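Local coordinates for long form salivary protein D7L1 (Culex quinquefasciatus, PDB 6V4C) that binds and sequesters ADP, ATP and other adenine nucleotides and nucleosides in the vertebrate host, inhibiting platelet aggregation and easing blood feeding by the mosquito, at residues S131-I136 against K144-S149; C186-M191 against G198-S203; H210-N215 against L256-V261. All coordinates share one frame; numbering follows the deposited sequence.

Contact 1: residues S131-I136 against K144-S149; sequences SVRDAI and KPKGIS. With ADP (adenosine-5'-diphosphate), chain B.
Arg133 and Lys146 meet beside the ADP, their chains crossing at about a right angle, with Arg133 NH2 3.6 Å from Lys146 NZ. Arg133 grips one beta-phosphate oxygen with two N-H groups: NH1 gives a bond of 3.1 Å to ADP O3B (N-H...O 159°), and NH2 adds a weak one to the same atom. Lys146 runs alongside the nucleotide. Its CB packs on the adenine, 3.5 Å from ADP C5, its CD and CE pass the ribose and the bridging oxygens, and a bend at the last torsion (chi4 -67°) carries NZ toward Arg133. Lys144 reads the edge of the base: NZ donates to ADP N1 at 3.0 Å, and its backbone O accepts a weak bond from ADP N6.

The next shell fixes these groups. Asp134 OD1 forms a salt bridge of 3.2 Å with Arg133 NE and lies in the guanidinium plane, while NE comes from above the carboxylate plane (51° out). Two bends in the Lys144 chain turn NZ back to Pro145 O and, almost in line with the carbonyl, to Ile148 O at 2.9 Å, across the type II turn Pro145-Ile148; with Ser263 O and ADP N1 these are four acceptors for its hydrogens to share. Tyr137, Tyr266 and Ser267 also bind ADP. The pocket thus recognises adenine through N1 and N6, while the basic groups probably stabilise the phosphate charge, with Asp134 offsetting part of theirs.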
loop_
_atom_site.group_PDB
_atom_site.type_symbol
_atom_site.label_atom_id
_atom_site.label_comp_id
_atom_site.label_asym_id
_atom_site.label_seq_id
_atom_site.Cartn_x
_atom_site.Cartn_y
_atom_site.Cartn_z
ATOM N N SER A 131 6.308 -9.388 14.974
ATOM C CA SER A 131 7.080 -10.626 14.907
ATOM C C SER A 131 6.640 -11.504 13.740
ATOM O O SER A 131 7.481 -12.096 13.054
ATOM C CB SER A 131 6.987 -11.385 16.230
ATOM O OG SER A 131 7.608 -10.651 17.265
ATOM N N VAL A 132 5.332 -11.612 13.509
ATOM C CA VAL A 132 4.844 -12.389 12.373
ATOM C C VAL A 132 5.314 -11.762 11.066
ATOM O O VAL A 132 5.839 -12.445 10.178
ATOM C CB VAL A 132 3.312 -12.522 12.424
ATOM C CG1 VAL A 132 2.792 -13.172 11.147
ATOM C CG2 VAL A 132 2.891 -13.324 13.640
ATOM N N ARG A 133 5.160 -10.494 10.913
ATOM C CA ARG A 133 5.548 -9.736 9.703
ATOM C C ARG A 133 7.025 -9.923 9.402
ATOM O O ARG A 133 7.321 -10.310 8.402
ATOM C CB ARG A 133 5.197 -8.291 9.938
ATOM C CG ARG A 133 5.598 -7.308 8.875
ATOM C CD ARG A 133 5.551 -5.876 9.255
ATOM N NE ARG A 133 6.566 -5.584 10.174
ATOM C CZ ARG A 133 6.521 -4.749 11.128
ATOM N NH1 ARG A 133 5.483 -4.011 11.321
ATOM N NH2 ARG A 133 7.539 -4.629 11.895
ATOM N N ASP A 134 7.841 -9.695 10.400
ATOM C CA ASP A 134 9.277 -9.712 10.147
ATOM C C ASP A 134 9.786 -11.111 9.833
ATOM O O ASP A 134 10.688 -11.265 9.002
ATOM C CB ASP A 134 10.029 -9.090 11.326
ATOM C CG ASP A 134 9.823 -7.590 11.411
ATOM O OD1 ASP A 134 9.456 -6.981 10.378
ATOM O OD2 ASP A 134 10.024 -7.017 12.503
ATOM N N ALA A 135 9.228 -12.138 10.478
ATOM C CA ALA A 135 9.625 -13.506 10.162
ATOM C C ALA A 135 9.271 -13.858 8.722
ATOM O O ALA A 135 10.062 -14.494 8.015
ATOM C CB ALA A 135 8.969 -14.483 11.138
ATOM N N ILE A 136 8.091 -13.438 8.266
ATOM C CA ILE A 136 7.693 -13.705 6.886
ATOM C C ILE A 136 8.620 -12.993 5.907
ATOM O O ILE A 136 9.052 -13.577 4.904
ATOM C CB ILE A 136 6.212 -13.337 6.676
ATOM C CG1 ILE A 136 5.320 -14.283 7.484
ATOM C CG2 ILE A 136 5.851 -13.357 5.189
ATOM C CD1 ILE A 136 3.859 -13.891 7.492
ATOM N N LYS A 144 8.697 -7.215 -0.780
ATOM C CA LYS A 144 9.388 -5.988 -0.396
ATOM C C LYS A 144 9.191 -5.734 1.091
ATOM O O LYS A 144 8.051 -5.505 1.521
ATOM C CB LYS A 144 8.848 -4.800 -1.188
ATOM C CG LYS A 144 9.655 -3.521 -0.985
ATOM C CD LYS A 144 8.874 -2.268 -1.330
ATOM C CE LYS A 144 8.001 -1.810 -0.174
ATOM N NZ LYS A 144 8.796 -1.326 0.998
ATOM N N PRO A 145 10.247 -5.772 1.909
ATOM C CA PRO A 145 10.063 -5.525 3.344
ATOM C C PRO A 145 10.082 -4.034 3.640
ATOM O O PRO A 145 10.300 -3.231 2.727
ATOM C CB PRO A 145 11.274 -6.226 3.963
ATOM C CG PRO A 145 12.353 -6.028 2.926
ATOM C CD PRO A 145 11.660 -6.040 1.571
ATOM N N LYS A 146 9.874 -3.637 4.892
ATOM C CA LYS A 146 10.014 -2.224 5.201
ATOM C C LYS A 146 11.493 -1.856 5.255
ATOM O O LYS A 146 12.361 -2.712 5.448
ATOM C CB LYS A 146 9.279 -1.863 6.495
ATOM C CG LYS A 146 10.126 -1.786 7.753
ATOM C CD LYS A 146 9.300 -1.250 8.921
ATOM C CE LYS A 146 10.056 -1.325 10.243
ATOM N NZ LYS A 146 10.286 -2.731 10.679
ATOM N N GLY A 147 11.779 -0.576 5.035
ATOM C CA GLY A 147 13.140 -0.081 5.062
ATOM C C GLY A 147 13.817 0.033 3.711
ATOM O O GLY A 147 14.907 0.615 3.633
ATOM N N ILE A 148 13.216 -0.504 2.653
ATOM C CA ILE A 148 13.735 -0.369 1.298
ATOM C C ILE A 148 12.621 0.168 0.411
ATOM O O ILE A 148 11.456 -0.228 0.553
ATOM C CB ILE A 148 14.303 -1.703 0.760
ATOM C CG1 ILE A 148 14.975 -1.500 -0.601
ATOM C CG2 ILE A 148 13.213 -2.764 0.670
ATOM C CD1 ILE A 148 15.687 -2.738 -1.123
ATOM N N SER A 149 12.965 1.085 -0.487
ATOM C CA SER A 149 11.950 1.668 -1.352
ATOM C C SER A 149 11.520 0.667 -2.421
ATOM O O SER A 149 12.216 -0.306 -2.717
ATOM C CB SER A 149 12.445 2.962 -2.004
ATOM O OG SER A 149 13.189 2.713 -3.186
HETATM P PB ADP B . 7.232 -1.611 14.232
HETATM O O1B ADP B . 8.262 -2.423 14.654
HETATM O O2B ADP B . 6.909 -0.568 15.130
HETATM O O3B ADP B . 6.114 -2.334 13.910
HETATM P PA ADP B . 7.947 0.870 12.897
HETATM O O1A ADP B . 9.290 1.487 13.110
HETATM O O2A ADP B . 7.000 1.491 13.745
HETATM O O3A ADP B . 7.922 -0.652 13.151
HETATM O "O5'" ADP B . 7.311 0.673 11.526
HETATM C "C5'" ADP B . 6.103 -0.031 11.343
HETATM C "C4'" ADP B . 5.414 0.357 10.055
HETATM O "O4'" ADP B . 5.899 -0.380 8.960
HETATM C "C3'" ADP B . 3.949 0.015 9.910
HETATM O "O3'" ADP B . 3.118 0.975 10.476
HETATM C "C2'" ADP B . 3.718 -0.193 8.417
HETATM O "O2'" ADP B . 3.117 0.901 7.868
HETATM C "C1'" ADP B . 5.106 -0.194 7.865
HETATM N N9 ADP B . 5.395 -1.243 6.939
HETATM C C8 ADP B . 5.248 -2.532 7.184
HETATM N N7 ADP B . 5.612 -3.286 6.232
HETATM C C5 ADP B . 6.025 -2.450 5.267
HETATM C C6 ADP B . 6.538 -2.638 3.989
HETATM N N6 ADP B . 6.718 -3.783 3.429
HETATM N N1 ADP B . 6.846 -1.578 3.283
HETATM C C2 ADP B . 6.654 -0.407 3.803
HETATM N N3 ADP B . 6.209 -0.115 4.971
HETATM C C4 ADP B . 5.902 -1.172 5.689
#

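Contact 2: residues C186-M191 against G198-S203; sequences CTTRGM and GEMDES
Thr188 and Arg189, near the end of helix 179-190, meet Gly198 and Met200 on the connection that leads into helix 202-211, a loop joining two consecutive helices of the second PBP/GOBP-family region. The apolar part is light: Thr188 CG2 lies 4.4 Å from Met200 CE. Met200 CG stands anti to the carbonyl carbon, and a bend at chi2 (-57°) brings the methyl end to the threonine, although CB sets out across the line between the segments. Tyr240 and Ala236 of helix 235-247 also touch Thr188, and Tyr239 of that helix touches Met200.

Van der Waals contact with the backbone makes up the other part. The Arg189 chain, extended from CG to NE, sets NH2 obliquely against Gly198 CA at 3.7 Å. Polar bonds hold this guanidinium from outside the two segments, NE giving to Asn185 OD1 and NH1 to Lys196 O, so the loop just before Gly198 is tied to the helix.

Hydrogen bonds also shape the start of helix 202-211. Asp201 occupies its N-cap and bonds weakly to Ala204 N through OD1; Ser203 OG donates to that same Asp201 OD1 at 2.6 Å, on its syn side but tilted out of the carboxylate plane.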
loop_
_atom_site.group_PDB
_atom_site.type_symbol
_atom_site.label_atom_id
_atom_site.label_comp_id
_atom_site.label_asym_id
_atom_site.label_seq_id
_atom_site.Cartn_x
_atom_site.Cartn_y
_atom_site.Cartn_z
ATOM N N CYS A 186 7.324 -3.745 -12.471
ATOM C CA CYS A 186 7.469 -3.991 -11.041
ATOM C C CYS A 186 7.086 -2.762 -10.224
ATOM O O CYS A 186 6.377 -2.876 -9.216
ATOM C CB CYS A 186 8.910 -4.420 -10.752
ATOM S SG CYS A 186 9.308 -4.852 -9.032
ATOM N N THR A 187 7.526 -1.574 -10.649
ATOM C CA THR A 187 7.308 -0.379 -9.839
ATOM C C THR A 187 5.885 0.154 -9.976
ATOM O O THR A 187 5.291 0.601 -8.987
ATOM C CB THR A 187 8.342 0.700 -10.179
ATOM O OG1 THR A 187 8.250 1.043 -11.566
ATOM C CG2 THR A 187 9.756 0.200 -9.883
ATOM N N THR A 188 5.325 0.126 -11.189
ATOM C CA THR A 188 3.944 0.562 -11.375
ATOM C C THR A 188 2.982 -0.319 -10.585
ATOM O O THR A 188 2.010 0.175 -9.999
ATOM C CB THR A 188 3.591 0.559 -12.867
ATOM O OG1 THR A 188 4.550 1.345 -13.585
ATOM C CG2 THR A 188 2.213 1.143 -13.100
ATOM N N ARG A 189 3.239 -1.628 -10.546
ATOM C CA ARG A 189 2.428 -2.510 -9.713
ATOM C C ARG A 189 2.715 -2.288 -8.230
ATOM O O ARG A 189 1.796 -2.318 -7.403
ATOM C CB ARG A 189 2.650 -3.972 -10.103
ATOM C CG ARG A 189 2.091 -4.340 -11.477
ATOM C CD ARG A 189 2.451 -5.767 -11.868
ATOM N NE ARG A 189 1.781 -6.186 -13.100
ATOM C CZ ARG A 189 0.607 -6.810 -13.142
ATOM N NH1 ARG A 189 -0.038 -7.095 -12.019
ATOM N NH2 ARG A 189 0.075 -7.150 -14.307
ATOM N N GLY A 190 3.982 -2.058 -7.878
ATOM C CA GLY A 190 4.320 -1.814 -6.484
ATOM C C GLY A 190 3.716 -0.530 -5.946
ATOM O O GLY A 190 3.327 -0.458 -4.778
ATOM N N MET A 191 3.635 0.502 -6.790
ATOM C CA MET A 191 2.965 1.747 -6.436
ATOM C C MET A 191 1.449 1.626 -6.454
ATOM O O MET A 191 0.766 2.572 -6.049
ATOM C CB MET A 191 3.354 2.860 -7.414
ATOM C CG MET A 191 4.790 3.350 -7.313
ATOM S SD MET A 191 5.063 4.801 -8.358
ATOM C CE MET A 191 4.930 4.088 -9.997
ATOM N N GLY A 198 -3.860 -6.054 -13.736
ATOM C CA GLY A 198 -3.198 -5.469 -14.878
ATOM C C GLY A 198 -3.792 -4.175 -15.382
ATOM O O GLY A 198 -3.290 -3.634 -16.373
ATOM N N GLU A 199 -4.831 -3.654 -14.737
ATOM C CA GLU A 199 -5.474 -2.424 -15.175
ATOM C C GLU A 199 -4.992 -1.233 -14.352
ATOM O O GLU A 199 -4.666 -1.360 -13.169
ATOM C CB GLU A 199 -6.994 -2.548 -15.077
ATOM C CG GLU A 199 -7.592 -3.515 -16.090
ATOM C CD GLU A 199 -9.044 -3.838 -15.800
ATOM O OE1 GLU A 199 -9.539 -3.436 -14.725
ATOM O OE2 GLU A 199 -9.690 -4.494 -16.645
ATOM N N MET A 200 -4.946 -0.070 -14.999
ATOM C CA MET A 200 -4.496 1.147 -14.338
ATOM C C MET A 200 -5.532 1.624 -13.328
ATOM O O MET A 200 -6.740 1.504 -13.547
ATOM C CB MET A 200 -4.262 2.249 -15.370
ATOM C CG MET A 200 -3.062 2.017 -16.265
ATOM S SD MET A 200 -1.544 1.822 -15.315
ATOM C CE MET A 200 -0.873 0.369 -16.078
ATOM N N ASP A 201 -5.050 2.174 -12.216
ATOM C CA ASP A 201 -5.901 2.762 -11.186
ATOM C C ASP A 201 -5.678 4.270 -11.220
ATOM O O ASP A 201 -4.694 4.778 -10.673
ATOM C CB ASP A 201 -5.585 2.176 -9.812
ATOM C CG ASP A 201 -6.559 2.638 -8.739
ATOM O OD1 ASP A 201 -7.377 3.545 -9.010
ATOM O OD2 ASP A 201 -6.511 2.088 -7.619
ATOM N N GLU A 202 -6.532 4.975 -11.868
ATOM C CA GLU A 202 -6.470 6.416 -12.005
ATOM C C GLU A 202 -6.426 7.098 -10.634
ATOM O O GLU A 202 -5.711 7.916 -10.464
ATOM C CB GLU A 202 -7.630 6.818 -12.881
ATOM C CG GLU A 202 -7.772 8.263 -13.128
ATOM C CD GLU A 202 -8.979 8.849 -13.841
ATOM O OE1 GLU A 202 -9.841 9.244 -13.204
ATOM O OE2 GLU A 202 -8.948 9.015 -14.985
ATOM N N SER A 203 -7.247 6.705 -9.709
ATOM C CA SER A 203 -7.249 7.335 -8.392
ATOM C C SER A 203 -5.910 7.172 -7.684
ATOM O O SER A 203 -5.494 8.061 -6.933
ATOM C CB SER A 203 -8.372 6.752 -7.534
ATOM O OG SER A 203 -8.155 5.371 -7.289
#

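Contact 3: residues H210-N215 against L256-V261; sequences HAVNEN and LDYIEV
Tyr258 projects from helix 249-263 toward the end of helix 202-211, where Ala211 and Val212 receive one side of its ring. CG stands anti to the backbone N (chi1 -166°), a setting that carries the ring away from its own helix and brings the CD2-CE2 side to the two residues. Val212 and Tyr258 run antiparallel, the valine branch passing the base of the tyrosine as the ring extends the other way. CG1 of the valine does the touching: it is 3.6 Å from Tyr258 CD2 and equally near Tyr258 CB, so it packs at the root of the ring, approaching it obliquely. Ala211 CB, directed at the other segment, shares Tyr258 CD2 at 3.8 Å, and Ala211 O lies farther along the ring, 3.4 Å from Tyr258 CE2. The contact across the segments is therefore apolar packing, with the Ala211 carbonyl oxygen lying obliquely against the ring.

The chain turns away directly after these residues. Asn213, with positive phi, is the C-prime residue of a Schellman motif: Asn213 N bonds to His210 O at 3.0 Å, and Glu214 N to Leu209 O. Tyr277 packs edge-to-face with Tyr258 and also touches Val212. Val212 rests on Lys254 and Val255 of helix 249-263 as well, and Ala211 on Arg262, while Asp257 and Val261 touch helix 279-292, so helix 249-263 packs against both the end of helix 202-211 and helix 279-292.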
loop_
_atom_site.group_PDB
_atom_site.type_symbol
_atom_site.label_atom_id
_atom_site.label_comp_id
_atom_site.label_asym_id
_atom_site.label_seq_id
_atom_site.Cartn_x
_atom_site.Cartn_y
_atom_site.Cartn_z
ATOM N N HIS A 210 -1.621 14.650 -5.396
ATOM C CA HIS A 210 -2.116 15.401 -4.249
ATOM C C HIS A 210 -1.149 15.331 -3.071
ATOM O O HIS A 210 -1.106 16.257 -2.252
ATOM C CB HIS A 210 -3.513 14.908 -3.869
ATOM C CG HIS A 210 -4.495 14.953 -5.002
ATOM N ND1 HIS A 210 -5.646 14.198 -5.020
ATOM C CD2 HIS A 210 -4.488 15.660 -6.158
ATOM C CE1 HIS A 210 -6.308 14.436 -6.139
ATOM N NE2 HIS A 210 -5.629 15.321 -6.844
ATOM N N ALA A 211 -0.355 14.259 -2.980
ATOM C CA ALA A 211 0.617 14.146 -1.896
ATOM C C ALA A 211 1.682 15.233 -1.971
ATOM O O ALA A 211 2.182 15.682 -0.933
ATOM C CB ALA A 211 1.259 12.757 -1.901
ATOM N N VAL A 212 2.045 15.664 -3.175
ATOM C CA VAL A 212 3.003 16.749 -3.353
ATOM C C VAL A 212 2.306 18.100 -3.529
ATOM O O VAL A 212 2.909 19.043 -4.042
ATOM C CB VAL A 212 4.011 16.465 -4.477
ATOM C CG1 VAL A 212 4.807 15.215 -4.162
ATOM C CG2 VAL A 212 3.298 16.330 -5.820
ATOM N N ASN A 213 1.039 18.202 -3.120
ATOM C CA ASN A 213 0.289 19.461 -3.103
ATOM C C ASN A 213 -0.010 20.006 -4.501
ATOM O O ASN A 213 -0.215 21.209 -4.674
ATOM C CB ASN A 213 0.939 20.519 -2.203
ATOM C CG ASN A 213 1.089 20.047 -0.767
ATOM O OD1 ASN A 213 0.238 19.324 -0.248
ATOM N ND2 ASN A 213 2.176 20.450 -0.123
ATOM N N GLU A 214 -0.045 19.137 -5.505
ATOM C CA GLU A 214 -0.514 19.509 -6.831
ATOM C C GLU A 214 -2.032 19.351 -6.881
ATOM O O GLU A 214 -2.606 18.511 -6.183
ATOM C CB GLU A 214 0.131 18.606 -7.884
ATOM C CG GLU A 214 0.089 19.147 -9.305
ATOM C CD GLU A 214 1.096 20.258 -9.536
ATOM O OE1 GLU A 214 0.994 20.940 -10.576
ATOM O OE2 GLU A 214 1.987 20.448 -8.679
ATOM N N ASN A 215 -2.688 20.167 -7.708
ATOM C CA ASN A 215 -4.151 20.134 -7.724
ATOM C C ASN A 215 -4.820 20.283 -9.084
ATOM O O ASN A 215 -5.969 19.844 -9.219
ATOM C CB ASN A 215 -4.746 21.162 -6.749
ATOM C CG ASN A 215 -4.239 22.569 -6.998
ATOM O OD1 ASN A 215 -4.665 23.236 -7.942
ATOM N ND2 ASN A 215 -3.330 23.033 -6.145
ATOM N N LEU A 256 7.070 10.992 -8.199
ATOM C CA LEU A 256 7.699 9.693 -7.985
ATOM C C LEU A 256 8.697 9.729 -6.835
ATOM O O LEU A 256 8.772 8.779 -6.049
ATOM C CB LEU A 256 8.375 9.221 -9.269
ATOM C CG LEU A 256 7.888 7.869 -9.778
ATOM C CD1 LEU A 256 6.404 7.923 -10.093
ATOM C CD2 LEU A 256 8.686 7.442 -10.991
ATOM N N ASP A 257 9.485 10.806 -6.728
ATOM C CA ASP A 257 10.450 10.903 -5.635
ATOM C C ASP A 257 9.759 10.804 -4.282
ATOM O O ASP A 257 10.250 10.125 -3.375
ATOM C CB ASP A 257 11.238 12.210 -5.724
ATOM C CG ASP A 257 12.250 12.213 -6.851
ATOM O OD1 ASP A 257 12.674 11.122 -7.287
ATOM O OD2 ASP A 257 12.626 13.315 -7.299
ATOM N N TYR A 258 8.615 11.473 -4.129
ATOM C CA TYR A 258 7.919 11.440 -2.848
ATOM C C TYR A 258 7.277 10.080 -2.603
ATOM O O TYR A 258 7.304 9.572 -1.476
ATOM C CB TYR A 258 6.890 12.564 -2.788
ATOM C CG TYR A 258 6.357 12.843 -1.406
ATOM C CD1 TYR A 258 7.199 12.843 -0.299
ATOM C CD2 TYR A 258 5.014 13.127 -1.207
ATOM C CE1 TYR A 258 6.712 13.105 0.966
ATOM C CE2 TYR A 258 4.518 13.394 0.052
ATOM C CZ TYR A 258 5.369 13.383 1.136
ATOM O OH TYR A 258 4.869 13.648 2.388
ATOM N N ILE A 259 6.703 9.468 -3.645
ATOM C CA ILE A 259 6.251 8.083 -3.533
ATOM C C ILE A 259 7.386 7.187 -3.054
ATOM O O ILE A 259 7.213 6.370 -2.142
ATOM C CB ILE A 259 5.665 7.589 -4.869
ATOM C CG1 ILE A 259 4.321 8.262 -5.157
ATOM C CG2 ILE A 259 5.521 6.073 -4.852
ATOM C CD1 ILE A 259 3.785 8.001 -6.560
ATOM N N GLU A 260 8.567 7.335 -3.660
ATOM C CA GLU A 260 9.700 6.487 -3.294
ATOM C C GLU A 260 10.056 6.639 -1.823
ATOM O O GLU A 260 10.239 5.643 -1.111
ATOM C CB GLU A 260 10.912 6.810 -4.166
ATOM C CG GLU A 260 12.123 5.985 -3.784
ATOM C CD GLU A 260 13.192 5.947 -4.850
ATOM O OE1 GLU A 260 13.227 6.857 -5.706
ATOM O OE2 GLU A 260 13.999 4.996 -4.829
ATOM N N VAL A 261 10.164 7.883 -1.346
ATOM C CA VAL A 261 10.511 8.120 0.053
ATOM C C VAL A 261 9.482 7.484 0.981
ATOM O O VAL A 261 9.833 6.857 1.988
ATOM C CB VAL A 261 10.687 9.627 0.323
ATOM C CG1 VAL A 261 10.690 9.906 1.819
ATOM C CG2 VAL A 261 11.975 10.127 -0.304
#

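Along the chain the three contacts follow in series, each closing before the next opens. Contact 1 joins helix 130-139 to the loop before helix 150-158 at the ADP pocket; contacts 2 and 3 both use helix 202-211, one at its start and one at its end. Centres of contacts 2 and 3 are about 15 Å apart, and Met191 packs on Ile259 and Leu256 between them. The centre of contact 1 is about 21 Å from that of contact 2 and about 23 Å from that of contact 3, yet Ser149 OG probably bonds to Glu260 OE2. Through Glu260, helix 249-263 thus joins the nucleotide-binding loop to the packing of contacts 2 and 3.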